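DUF1611 domain-containing protein (Anabaena variabilis, PDB 2OBN) is of unknown function, but pairs a Rossmann-like domain with a P-loop domain and probably binds a nucleotide. Local coordinates at the interface of chains A and B. Numbering follows the deposited sequence. Chains: chain A/B, Hypothetical protein.

The interface of chains A and B. Residues chain A 208, 211-212, 243, 246-247, 250; chain B 208, 241-243.
B:Thr243 and A:Thr243 meet methyl to methyl across the two-fold, CG2 to CG2 at 3.5 Å, with their side chains crossing at about a right angle. In B:Thr243 the methyl lies anti to the backbone N and OG1 beside that N (chi1 -69°), an arrangement that aims the methyl at its twin and the hydroxyl at the start of chain A's helix 208-222. There B:Thr243 slots between A:Val208 and A:Pro247. The proline ring crosses the threonine at about a right angle: A:Pro247 CD lies 3.9 Å from B:Thr243 CG2 and CB 3.6 Å from its OG1. An alanine in place of A:Pro247 keeps CB but lacks CG and CD, and would probably leave the B:Thr243 methyl with less packing on that side. Past the ring, A:Leu246 touches the threonine backbone with one branch, CD2 lying 3.8 Å from B:Thr243 CA. At the other edge A:Ala211 CB packs on B:Val208 CG2 (3.6 Å), and B:Val208 CG1 rests against A:Thr243, the twin of the A:Val208 contact.

The polar groups here are joined through water rather than directly. Water 2 is bonded by the hydroxyl OG1 of B:Thr243 at 2.6 Å, the carbonyls of A:Val208 and B:Gly241, and the backbone N-H of A:Ala212, which reaches it nearly straight (166° at H). It stands between A:Val208 O and A:Ala212 N, 4.8 Å apart, and would hold the hydroxyl against the helix's first turn. Its partial counterpart, water 3, links A:Thr243 OG1 to the carbonyl of B:Val208. Farther out, water 1 joins A:Arg250 NE (2.9 Å) to the carbonyl of B:Ser242, while A:Leu246 CD1 lies over one guanidinium face.

The reciprocal exchange suggests a dimer contact, though the crystal alone does not prove one in solution. Each threonine sits in the loop just before helix 245-252, and that helix and the start of helix 208-222 receive the partner's loop, within the P-loop domain region.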
loop_
_atom_site.group_PDB
_atom_site.type_symbol
_atom_site.label_atom_id
_atom_site.label_comp_id
_atom_site.label_asym_id
_atom_site.label_seq_id
_atom_site.Cartn_x
_atom_site.Cartn_y
_atom_site.Cartn_z
ATOM N N VAL A 208 3.101 2.500 2.198
ATOM C CA VAL A 208 3.117 1.532 1.068
ATOM C C VAL A 208 4.466 0.794 0.913
ATOM O O VAL A 208 4.499 -0.439 0.763
ATOM C CB VAL A 208 2.704 2.248 -0.270
ATOM C CG1 VAL A 208 3.164 1.487 -1.506
ATOM C CG2 VAL A 208 1.203 2.479 -0.312
ATOM N N ALA A 211 4.753 -1.877 3.873
ATOM C CA ALA A 211 3.598 -2.699 4.126
ATOM C C ALA A 211 3.897 -4.219 4.047
ATOM O O ALA A 211 3.499 -4.971 4.931
ATOM C CB ALA A 211 2.506 -2.313 3.154
ATOM N N ALA A 212 4.575 -4.666 2.997
ATOM C CA ALA A 212 4.939 -6.074 2.901
ATOM C C ALA A 212 5.869 -6.463 4.057
ATOM O O ALA A 212 5.705 -7.532 4.673
ATOM C CB ALA A 212 5.580 -6.371 1.574
ATOM N N THR A 243 -5.981 -1.683 -1.160
ATOM C CA THR A 243 -4.564 -2.003 -1.379
ATOM C C THR A 243 -4.035 -3.165 -0.522
ATOM O O THR A 243 -3.203 -3.955 -0.981
ATOM C CB THR A 243 -3.722 -0.755 -1.068
ATOM O OG1 THR A 243 -3.987 0.243 -2.056
ATOM C CG2 THR A 243 -2.239 -1.050 -1.068
ATOM N N LEU A 246 -2.517 -7.172 -1.172
ATOM C CA LEU A 246 -1.229 -7.461 -1.808
ATOM C C LEU A 246 -0.078 -7.595 -0.815
ATOM O O LEU A 246 0.667 -8.594 -0.870
ATOM C CB LEU A 246 -0.895 -6.403 -2.875
ATOM C CG LEU A 246 0.403 -6.560 -3.666
ATOM C CD1 LEU A 246 0.426 -7.924 -4.367
ATOM C CD2 LEU A 246 0.581 -5.419 -4.669
ATOM N N PRO A 247 0.147 -6.557 0.017
ATOM C CA PRO A 247 1.180 -6.735 1.025
ATOM C C PRO A 247 0.945 -7.930 1.935
ATOM O O PRO A 247 1.921 -8.541 2.363
ATOM C CB PRO A 247 1.184 -5.406 1.793
ATOM C CG PRO A 247 -0.061 -4.706 1.403
ATOM C CD PRO A 247 -0.395 -5.188 0.040
ATOM N N ARG A 250 2.187 -10.796 -0.234
ATOM C CA ARG A 250 3.635 -10.705 -0.419
ATOM C C ARG A 250 4.454 -10.959 0.830
ATOM O O ARG A 250 5.431 -11.717 0.764
ATOM C CB ARG A 250 4.024 -9.367 -1.048
ATOM C CG ARG A 250 3.577 -9.210 -2.495
ATOM C CD ARG A 250 4.430 -10.026 -3.471
ATOM N NE ARG A 250 3.857 -9.931 -4.814
ATOM C CZ ARG A 250 2.878 -10.711 -5.284
ATOM N NH1 ARG A 250 2.385 -11.726 -4.570
ATOM N NH2 ARG A 250 2.436 -10.506 -6.517
ATOM N N VAL B 208 -1.225 2.813 3.484
ATOM C CA VAL B 208 -1.936 1.827 2.653
ATOM C C VAL B 208 -3.401 2.206 2.386
ATOM O O VAL B 208 -3.834 2.223 1.229
ATOM C CB VAL B 208 -1.781 0.399 3.249
ATOM C CG1 VAL B 208 -2.823 -0.588 2.721
ATOM C CG2 VAL B 208 -0.381 -0.129 2.993
ATOM N N GLY B 241 8.626 -7.361 -2.121
ATOM C CA GLY B 241 8.374 -6.324 -1.118
ATOM C C GLY B 241 7.587 -5.122 -1.603
ATOM O O GLY B 241 7.309 -4.219 -0.807
ATOM N N SER B 242 7.172 -5.150 -2.866
ATOM C CA SER B 242 6.468 -4.058 -3.503
ATOM C C SER B 242 4.952 -4.159 -3.435
ATOM O O SER B 242 4.360 -5.232 -3.603
ATOM C CB SER B 242 6.879 -3.988 -4.969
ATOM O OG SER B 242 6.229 -2.908 -5.616
ATOM N N THR B 243 4.341 -2.998 -3.224
ATOM C CA THR B 243 2.895 -2.837 -3.104
ATOM C C THR B 243 2.328 -1.815 -4.075
ATOM O O THR B 243 1.192 -1.953 -4.513
ATOM C CB THR B 243 2.563 -2.339 -1.645
ATOM O OG1 THR B 243 2.836 -3.371 -0.692
ATOM C CG2 THR B 243 1.134 -1.897 -1.472
HETATM O O HOH W 1 4.514 -7.222 -5.499
HETATM O O HOH W 2 5.164 -3.058 0.415
HETATM O O HOH W 3 -5.423 2.118 -1.072
#